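Local atomic coordinates of flagellar hook-associated protein 2 (PDB entry 6KTY), a protein that probably caps the tip of the growing bacterial flagellum, helping exported flagellin subunits polymerise there and keeping them from leaking out. Residues A[34-39]-A[154-159]; A[42-47]-A[126-131]; A[55-60]-A[137-142]. One frame throughout, in Å; residues are numbered along the deposited sequence.

Interaction 1 (A[34-39]-A[154-159]); sequences AIEVVQ and KVKVDG
Ile35 to Gln39 pair antiparallel with Lys154 to Val157, the strand axes 4.6 Å apart at closest, in two inner, neighbouring strands of a five-stranded antiparallel sheet. Glu36 and Lys156 form a hydrogen-bonded pair: Lys156 N gives to Glu36 O at 2.8 Å, and Glu36 N to Lys156 O. The register then slips by one residue. Val38 N and Gln39 N both give to Lys154 O, a classic beta bulge; the bond from Val38 N is the more bent, 134° at hydrogen against 163°. At the other end Ala34 O takes Asp158 N and a water that also accepts from Gly159 N. On one face, chi2 of Ile35 (-54°) places CD1 on the side of Val157, 3.6 Å from Val157 CG2. On the other, Glu36 and Lys156 run alongside each other, and Glu36 OE1 rests 3.5 Å from Lys156 CD. Glu36 OE1 is 4.4 Å from Lys156 NZ, beyond salt-bridge range, while OE2 accepts from Gly186 N. The extended Lys154 chain slants across the Gln39 amide, CD near OE1 and NE2, and Gln39 NE2 bonds to Asn152 O. Asp158 OD1 touches Ala34 CB and forms a salt bridge with Lys43 of a second subunit.

Interaction 2 (A[42-47]-A[126-131]); sequences QKPAAM and SQVTFP
Pro44, Phe130 and Ala46 carry most of this contact, which has no hydrogen bond between its two segments. Pro44 sets its ring against the carbonyl of Ser126, the amide oxygen of Gln127 and the N and side chain of Val128. Its CG comes 3.4 Å from Ser126 O and 3.6 Å from Val128 CG2, while CB packs 3.5 Å from Val128 N and 3.7 Å from Gln127 OE1. Val128 turns CG2 to the proline by holding it anti to its own carbonyl carbon, and the two side chains meet at a slant. Gln127 OE1 has its main partner in Ala150 N; its bond to Val128 N is weak. Residues 45-47 belong to the four-stranded antiparallel sheet, between strands 113-119 and 144-148, whereas residues 129-131 lie on strand 129-136, weakly bonded here, at the edge of a separate three-stranded sheet, so the contact packs one sheet of the domain against another. Here Ala46 directs its methyl straight onto the Phe130 ring, a CH-pi contact with CB 3.4 Å from the ring centroid and 7° off its normal. All six ring carbons lie at similar distances from this one methyl. Phe130 CE1 also reaches Ala45 C, at 3.6 Å. The phenyl makes an edge-to-face pair with Phe144 and touches Val117, partners from the two strands flanking Ala46.

Interaction 3 (A[55-60]-A[137-142]); sequences DQTQIG and DGDQDM
Asp139 reaches across to Gln58 with both its carboxylate and its backbone. Gln58 N gives to Asp139 OD2 at 2.9 Å, almost straight at hydrogen (170°) but arriving from above the carboxylate plane, 43° out of it. In return Asp139 N gives to Gln58 O at 2.7 Å, so the two residues close a ring of two bonds, one to a side chain and one to the main chain. Asp139 CG stands anti to its own carbonyl carbon, which puts CG on the Gln58 side. The aliphatic part of Gln58 lies beside the same oxygen, CB 3.6 Å from Asp139 OD2; its amide plane is turned 50° from the carboxylate. Thr57 directs CG2 at this side, slanting across both Asp139 CB and Gln140 OE1, each 3.9 Å away. Thr57 OG1 hydrogen-bonds to Asp53 OD2, and Gln140 NE2 to Gly50 O. Farther along, Ile59 and Met142 meet at an angle: Ile59 CD1 is 3.5 Å from Met142 CE, tighter than usual, and 3.9 Å from Met142 CB. Leu135 and Phe51 also touch Ile59, and Ile133 touches Met142. Both segments are irregular loops, leading into strands 63-68 and 144-148, and Gly138 packs its CA against the backbone of Ile59 and Gly60. With Asp139 largely exposed and Ile59 and Met142 buried, the pairing is polar toward solvent and apolar toward the protein interior, and the exposed carboxylate probably retains its negative charge while accepting the backbone N-H.

In this crystallised fragment of the cap protein, interaction 1 lies in one sheet domain and interactions 2 and 3 in another; interactions 1 and 3 are about 45 Å apart, centre to centre, with interaction 2 between them. The chain passes directly from strand 32-39 of interaction 1 into strand 45-48 of interaction 2. Interactions 2 and 3 use opposite ends of strand 129-136. Interactions 1 and 2 have no exposed residue among those touching, whereas interaction 3 has three exposed and three buried. Chemistry follows place: backbone bonding within one sheet in interaction 1, apolar packing between sheets in interaction 2, a loop pairing in interaction 3. Other subunits of the assembly touch only the first two.

Interaction 1 (A[34-39]-A[154-159])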
loop_
_atom_site.group_PDB
_atom_site.type_symbol
_atom_site.label_atom_id
_atom_site.label_comp_id
_atom_site.label_asym_id
_atom_site.label_seq_id
_atom_site.Cartn_x
_atom_site.Cartn_y
_atom_site.Cartn_z
ATOM N N ALA A 34 2.431 18.349 1.821
ATOM C CA ALA A 34 1.634 17.125 1.906
ATOM C C ALA A 34 1.134 16.798 0.511
ATOM O O ALA A 34 0.309 17.546 -0.037
ATOM C CB ALA A 34 0.484 17.319 2.837
ATOM N N ILE A 35 1.642 15.696 -0.060
ATOM C CA ILE A 35 1.314 15.306 -1.434
ATOM C C ILE A 35 0.878 13.869 -1.473
ATOM O O ILE A 35 1.555 12.994 -0.915
ATOM C CB ILE A 35 2.517 15.448 -2.401
ATOM C CG1 ILE A 35 3.007 16.882 -2.464
ATOM C CG2 ILE A 35 2.124 15.051 -3.825
ATOM C CD1 ILE A 35 1.932 17.904 -2.809
ATOM N N GLU A 36 -0.249 13.661 -2.145
ATOM C CA GLU A 36 -0.812 12.371 -2.440
ATOM C C GLU A 36 -0.906 12.167 -3.959
ATOM O O GLU A 36 -1.557 12.962 -4.655
ATOM C CB GLU A 36 -2.224 12.317 -1.874
ATOM C CG GLU A 36 -2.833 10.947 -1.947
ATOM C CD GLU A 36 -4.222 10.885 -1.364
ATOM O OE1 GLU A 36 -4.523 11.693 -0.477
ATOM O OE2 GLU A 36 -5.002 9.992 -1.757
ATOM N N VAL A 37 -0.289 11.110 -4.471
ATOM C CA VAL A 37 -0.458 10.776 -5.894
ATOM C C VAL A 37 -1.664 9.846 -6.043
ATOM O O VAL A 37 -1.589 8.653 -5.688
ATOM C CB VAL A 37 0.773 10.114 -6.470
ATOM C CG1 VAL A 37 0.567 9.925 -8.013
ATOM C CG2 VAL A 37 1.990 10.912 -6.136
ATOM N N VAL A 38 -2.787 10.396 -6.512
ATOM C CA VAL A 38 -4.031 9.638 -6.645
ATOM C C VAL A 38 -3.975 8.765 -7.914
ATOM O O VAL A 38 -4.256 7.593 -7.855
ATOM C CB VAL A 38 -5.290 10.549 -6.620
ATOM C CG1 VAL A 38 -6.549 9.728 -6.776
ATOM C CG2 VAL A 38 -5.353 11.309 -5.255
ATOM N N GLN A 39 -3.554 9.338 -9.031
ATOM C CA GLN A 39 -3.461 8.587 -10.288
ATOM C C GLN A 39 -2.306 9.153 -11.080
ATOM O O GLN A 39 -2.129 10.384 -11.108
ATOM C CB GLN A 39 -4.793 8.805 -11.003
ATOM C CG GLN A 39 -4.899 8.349 -12.411
ATOM C CD GLN A 39 -6.211 8.840 -13.000
ATOM O OE1 GLN A 39 -7.272 8.329 -12.657
ATOM N NE2 GLN A 39 -6.139 9.848 -13.883
ATOM N N LYS A 154 -3.673 12.940 -11.184
ATOM C CA LYS A 154 -4.476 13.522 -10.129
ATOM C C LYS A 154 -3.622 13.451 -8.891
ATOM O O LYS A 154 -3.147 12.368 -8.521
ATOM C CB LYS A 154 -5.782 12.761 -9.921
ATOM C CG LYS A 154 -6.765 12.853 -11.090
ATOM C CD LYS A 154 -7.967 11.971 -10.864
ATOM C CE LYS A 154 -9.015 12.135 -11.958
ATOM N NZ LYS A 154 -10.121 11.120 -11.731
ATOM N N VAL A 155 -3.379 14.606 -8.289
ATOM C CA VAL A 155 -2.636 14.686 -7.067
ATOM C C VAL A 155 -3.321 15.589 -6.072
ATOM O O VAL A 155 -3.981 16.549 -6.448
ATOM C CB VAL A 155 -1.220 15.191 -7.319
ATOM C CG1 VAL A 155 -0.583 14.317 -8.427
ATOM C CG2 VAL A 155 -1.231 16.645 -7.713
ATOM N N LYS A 156 -3.130 15.314 -4.804
ATOM C CA LYS A 156 -3.633 16.200 -3.788
ATOM C C LYS A 156 -2.495 16.959 -3.131
ATOM O O LYS A 156 -1.503 16.365 -2.696
ATOM C CB LYS A 156 -4.429 15.440 -2.741
ATOM C CG LYS A 156 -5.699 14.754 -3.285
ATOM C CD LYS A 156 -6.490 14.098 -2.134
ATOM C CE LYS A 156 -7.864 13.588 -2.647
ATOM N NZ LYS A 156 -8.637 12.808 -1.649
ATOM N N VAL A 157 -2.672 18.270 -3.034
ATOM C CA VAL A 157 -1.719 19.119 -2.352
ATOM C C VAL A 157 -2.471 19.737 -1.171
ATOM O O VAL A 157 -3.537 20.339 -1.340
ATOM C CB VAL A 157 -1.082 20.149 -3.301
ATOM C CG1 VAL A 157 -2.136 21.026 -3.967
ATOM C CG2 VAL A 157 -0.024 20.969 -2.564
ATOM N N ASP A 158 -1.932 19.513 0.026
ATOM C CA ASP A 158 -2.616 19.838 1.287
ATOM C C ASP A 158 -4.110 19.440 1.261
ATOM O O ASP A 158 -4.972 20.180 1.733
ATOM C CB ASP A 158 -2.454 21.324 1.594
ATOM C CG ASP A 158 -1.001 21.710 1.952
ATOM O OD1 ASP A 158 -0.185 20.831 2.349
ATOM O OD2 ASP A 158 -0.690 22.911 1.851
ATOM N N GLY A 159 -4.390 18.277 0.681
ATOM C CA GLY A 159 -5.740 17.728 0.619
ATOM C C GLY A 159 -6.601 18.140 -0.546
ATOM O O GLY A 159 -7.723 17.656 -0.643
HETATM O O HOH W 1 -2.412 16.278 0.108
#

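Interaction 2 (A[42-47]-A[126-131])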
loop_
_atom_site.group_PDB
_atom_site.type_symbol
_atom_site.label_atom_id
_atom_site.label_comp_id
_atom_site.label_asym_id
_atom_site.label_seq_id
_atom_site.Cartn_x
_atom_site.Cartn_y
_atom_site.Cartn_z
ATOM N N GLN A 42 -1.807 9.413 -17.724
ATOM C CA GLN A 42 -1.969 8.231 -18.577
ATOM C C GLN A 42 -1.770 8.626 -20.044
ATOM O O GLN A 42 -2.297 9.665 -20.485
ATOM C CB GLN A 42 -3.362 7.624 -18.426
ATOM C CG GLN A 42 -3.820 7.369 -17.029
ATOM C CD GLN A 42 -3.202 6.111 -16.440
ATOM O OE1 GLN A 42 -3.346 5.033 -16.990
ATOM N NE2 GLN A 42 -2.522 6.252 -15.327
ATOM N N LYS A 43 -1.012 7.791 -20.767
ATOM C CA LYS A 43 -0.871 7.879 -22.216
ATOM C C LYS A 43 -2.121 7.353 -22.895
ATOM O O LYS A 43 -2.696 6.384 -22.425
ATOM C CB LYS A 43 0.301 7.021 -22.698
ATOM C CG LYS A 43 1.647 7.417 -22.176
ATOM C CD LYS A 43 2.667 6.326 -22.555
ATOM C CE LYS A 43 3.799 6.205 -21.536
ATOM N NZ LYS A 43 3.624 4.972 -20.663
ATOM N N PRO A 44 -2.514 7.951 -24.035
ATOM C CA PRO A 44 -3.584 7.325 -24.817
ATOM C C PRO A 44 -3.009 6.020 -25.388
ATOM O O PRO A 44 -1.807 5.977 -25.687
ATOM C CB PRO A 44 -3.838 8.336 -25.933
ATOM C CG PRO A 44 -2.489 8.973 -26.131
ATOM C CD PRO A 44 -1.805 8.975 -24.814
ATOM N N ALA A 45 -3.829 4.996 -25.552
ATOM C CA ALA A 45 -3.332 3.709 -26.049
ATOM C C ALA A 45 -4.409 2.807 -26.559
ATOM O O ALA A 45 -5.595 2.993 -26.235
ATOM C CB ALA A 45 -2.484 2.983 -24.939
ATOM N N ALA A 46 -4.029 1.821 -27.373
ATOM C CA ALA A 46 -5.021 0.835 -27.876
ATOM C C ALA A 46 -4.334 -0.520 -27.995
ATOM O O ALA A 46 -3.083 -0.611 -28.194
ATOM C CB ALA A 46 -5.675 1.296 -29.259
ATOM N N MET A 47 -5.091 -1.571 -27.787
ATOM C CA MET A 47 -4.488 -2.912 -27.833
ATOM C C MET A 47 -5.281 -3.770 -28.761
ATOM O O MET A 47 -6.520 -3.777 -28.679
ATOM C CB MET A 47 -4.426 -3.566 -26.437
ATOM C CG MET A 47 -3.534 -4.827 -26.384
ATOM S SD MET A 47 -3.295 -5.511 -24.757
ATOM C CE MET A 47 -2.044 -4.412 -24.133
ATOM N N SER A 126 -3.085 15.509 -24.777
ATOM C CA SER A 126 -2.303 14.676 -25.704
ATOM C C SER A 126 -3.123 13.463 -26.169
ATOM O O SER A 126 -2.596 12.360 -26.356
ATOM C CB SER A 126 -1.026 14.204 -25.003
ATOM O OG SER A 126 -0.259 15.306 -24.540
ATOM N N GLN A 127 -4.414 13.674 -26.384
ATOM C CA GLN A 127 -5.304 12.609 -26.785
ATOM C C GLN A 127 -4.946 12.000 -28.181
ATOM O O GLN A 127 -4.582 12.737 -29.105
ATOM C CB GLN A 127 -6.733 13.163 -26.784
ATOM C CG GLN A 127 -7.780 12.151 -26.569
ATOM C CD GLN A 127 -7.461 11.313 -25.365
ATOM O OE1 GLN A 127 -7.031 10.171 -25.516
ATOM N NE2 GLN A 127 -7.584 11.907 -24.157
ATOM N N VAL A 128 -5.064 10.672 -28.299
ATOM C CA VAL A 128 -4.950 9.920 -29.549
ATOM C C VAL A 128 -6.154 8.989 -29.656
ATOM O O VAL A 128 -6.487 8.275 -28.711
ATOM C CB VAL A 128 -3.631 9.063 -29.626
ATOM C CG1 VAL A 128 -3.594 8.187 -30.901
ATOM C CG2 VAL A 128 -2.362 9.965 -29.548
ATOM N N THR A 129 -6.826 8.969 -30.802
ATOM C CA THR A 129 -7.883 7.985 -30.997
ATOM C C THR A 129 -7.522 7.106 -32.179
ATOM O O THR A 129 -6.681 7.458 -33.009
ATOM C CB THR A 129 -9.285 8.608 -31.158
ATOM O OG1 THR A 129 -9.279 9.486 -32.292
ATOM C CG2 THR A 129 -9.722 9.340 -29.878
ATOM N N PHE A 130 -8.222 5.981 -32.264
ATOM C CA PHE A 130 -7.928 4.904 -33.198
ATOM C C PHE A 130 -9.211 4.545 -33.938
ATOM O O PHE A 130 -9.837 3.535 -33.630
ATOM C CB PHE A 130 -7.421 3.712 -32.373
ATOM C CG PHE A 130 -6.255 4.055 -31.451
ATOM C CD1 PHE A 130 -6.468 4.555 -30.197
ATOM C CD2 PHE A 130 -4.949 3.828 -31.863
ATOM C CE1 PHE A 130 -5.407 4.869 -29.359
ATOM C CE2 PHE A 130 -3.871 4.142 -31.049
ATOM C CZ PHE A 130 -4.091 4.648 -29.799
ATOM N N PRO A 131 -9.614 5.378 -34.928
ATOM C CA PRO A 131 -10.974 5.341 -35.447
ATOM C C PRO A 131 -11.196 4.417 -36.648
ATOM O O PRO A 131 -12.334 4.180 -37.023
ATOM C CB PRO A 131 -11.204 6.798 -35.881
ATOM C CG PRO A 131 -9.840 7.187 -36.387
ATOM C CD PRO A 131 -8.919 6.616 -35.349
#

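Interaction 3 (A[55-60]-A[137-142])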
loop_
_atom_site.group_PDB
_atom_site.type_symbol
_atom_site.label_atom_id
_atom_site.label_comp_id
_atom_site.label_asym_id
_atom_site.label_seq_id
_atom_site.Cartn_x
_atom_site.Cartn_y
_atom_site.Cartn_z
ATOM N N ASP A 55 4.664 -13.490 -36.173
ATOM C CA ASP A 55 5.636 -13.498 -37.259
ATOM C C ASP A 55 5.200 -14.273 -38.498
ATOM O O ASP A 55 6.014 -14.454 -39.384
ATOM C CB ASP A 55 6.971 -14.059 -36.751
ATOM C CG ASP A 55 6.869 -15.516 -36.321
ATOM O OD1 ASP A 55 5.737 -16.014 -36.129
ATOM O OD2 ASP A 55 7.922 -16.159 -36.177
ATOM N N GLN A 56 3.944 -14.724 -38.571
ATOM C CA GLN A 56 3.464 -15.480 -39.733
ATOM C C GLN A 56 2.083 -15.016 -40.231
ATOM O O GLN A 56 1.878 -14.845 -41.427
ATOM C CB GLN A 56 3.400 -16.971 -39.393
ATOM C CG GLN A 56 4.735 -17.560 -39.016
ATOM C CD GLN A 56 4.618 -18.955 -38.432
ATOM O OE1 GLN A 56 4.266 -19.896 -39.135
ATOM N NE2 GLN A 56 4.930 -19.094 -37.139
ATOM N N THR A 57 1.140 -14.853 -39.307
ATOM C CA THR A 57 -0.239 -14.538 -39.653
ATOM C C THR A 57 -0.251 -13.101 -40.090
ATOM O O THR A 57 0.259 -12.236 -39.371
ATOM C CB THR A 57 -1.180 -14.738 -38.446
ATOM O OG1 THR A 57 -1.135 -16.116 -38.034
ATOM C CG2 THR A 57 -2.620 -14.332 -38.792
ATOM N N GLN A 58 -0.742 -12.858 -41.294
ATOM C CA GLN A 58 -0.671 -11.534 -41.901
ATOM C C GLN A 58 -2.000 -10.819 -41.727
ATOM O O GLN A 58 -3.069 -11.438 -41.873
ATOM C CB GLN A 58 -0.292 -11.643 -43.379
ATOM C CG GLN A 58 1.039 -12.379 -43.558
ATOM C CD GLN A 58 1.889 -11.801 -44.630
ATOM O OE1 GLN A 58 1.760 -12.201 -45.784
ATOM N NE2 GLN A 58 2.778 -10.842 -44.271
ATOM N N ILE A 59 -1.935 -9.525 -41.404
ATOM C CA ILE A 59 -3.172 -8.741 -41.200
ATOM C C ILE A 59 -3.665 -7.984 -42.438
ATOM O O ILE A 59 -4.723 -7.340 -42.388
ATOM C CB ILE A 59 -3.062 -7.802 -39.986
ATOM C CG1 ILE A 59 -2.202 -6.540 -40.246
ATOM C CG2 ILE A 59 -2.502 -8.540 -38.789
ATOM C CD1 ILE A 59 -2.484 -5.409 -39.199
ATOM N N GLY A 60 -2.898 -8.038 -43.527
ATOM C CA GLY A 60 -3.285 -7.432 -44.782
ATOM C C GLY A 60 -2.543 -6.148 -45.170
ATOM O O GLY A 60 -1.567 -5.747 -44.537
ATOM N N ASP A 137 -7.274 -8.349 -47.657
ATOM C CA ASP A 137 -6.516 -9.602 -47.873
ATOM C C ASP A 137 -5.729 -10.172 -46.666
ATOM O O ASP A 137 -4.758 -10.914 -46.837
ATOM C CB ASP A 137 -5.588 -9.462 -49.096
ATOM C CG ASP A 137 -6.358 -9.347 -50.411
ATOM O OD1 ASP A 137 -7.584 -9.054 -50.369
ATOM O OD2 ASP A 137 -5.737 -9.549 -51.486
ATOM N N GLY A 138 -6.136 -9.853 -45.453
ATOM C CA GLY A 138 -5.441 -10.396 -44.295
ATOM C C GLY A 138 -5.830 -11.851 -44.045
ATOM O O GLY A 138 -6.880 -12.299 -44.476
ATOM N N ASP A 139 -4.980 -12.572 -43.324
ATOM C CA ASP A 139 -5.270 -13.945 -42.912
ATOM C C ASP A 139 -6.286 -13.892 -41.786
ATOM O O ASP A 139 -7.040 -14.829 -41.570
ATOM C CB ASP A 139 -4.016 -14.627 -42.368
ATOM C CG ASP A 139 -2.957 -14.847 -43.416
ATOM O OD1 ASP A 139 -3.287 -14.940 -44.625
ATOM O OD2 ASP A 139 -1.777 -14.919 -43.010
ATOM N N GLN A 140 -6.263 -12.791 -41.048
ATOM C CA GLN A 140 -7.079 -12.636 -39.882
ATOM C C GLN A 140 -7.343 -11.151 -39.659
ATOM O O GLN A 140 -6.482 -10.315 -39.913
ATOM C CB GLN A 140 -6.358 -13.241 -38.679
ATOM C CG GLN A 140 -7.158 -13.205 -37.383
ATOM C CD GLN A 140 -6.337 -13.590 -36.157
ATOM O OE1 GLN A 140 -5.479 -14.484 -36.215
ATOM N NE2 GLN A 140 -6.598 -12.916 -35.041
ATOM N N ASP A 141 -8.530 -10.852 -39.147
ATOM C CA ASP A 141 -8.933 -9.490 -38.816
ATOM C C ASP A 141 -8.108 -8.903 -37.670
ATOM O O ASP A 141 -7.972 -9.536 -36.611
ATOM C CB ASP A 141 -10.410 -9.491 -38.389
ATOM C CG ASP A 141 -11.358 -9.742 -39.545
ATOM O OD1 ASP A 141 -11.001 -9.458 -40.720
ATOM O OD2 ASP A 141 -12.477 -10.228 -39.281
ATOM N N MET A 142 -7.558 -7.705 -37.870
ATOM C CA MET A 142 -6.967 -6.950 -36.763
ATOM C C MET A 142 -7.865 -5.813 -36.373
ATOM O O MET A 142 -8.321 -5.063 -37.227
ATOM C CB MET A 142 -5.593 -6.351 -37.112
ATOM C CG MET A 142 -4.797 -6.033 -35.878
ATOM S SD MET A 142 -4.880 -4.311 -35.354
ATOM C CE MET A 142 -3.419 -3.765 -36.257
#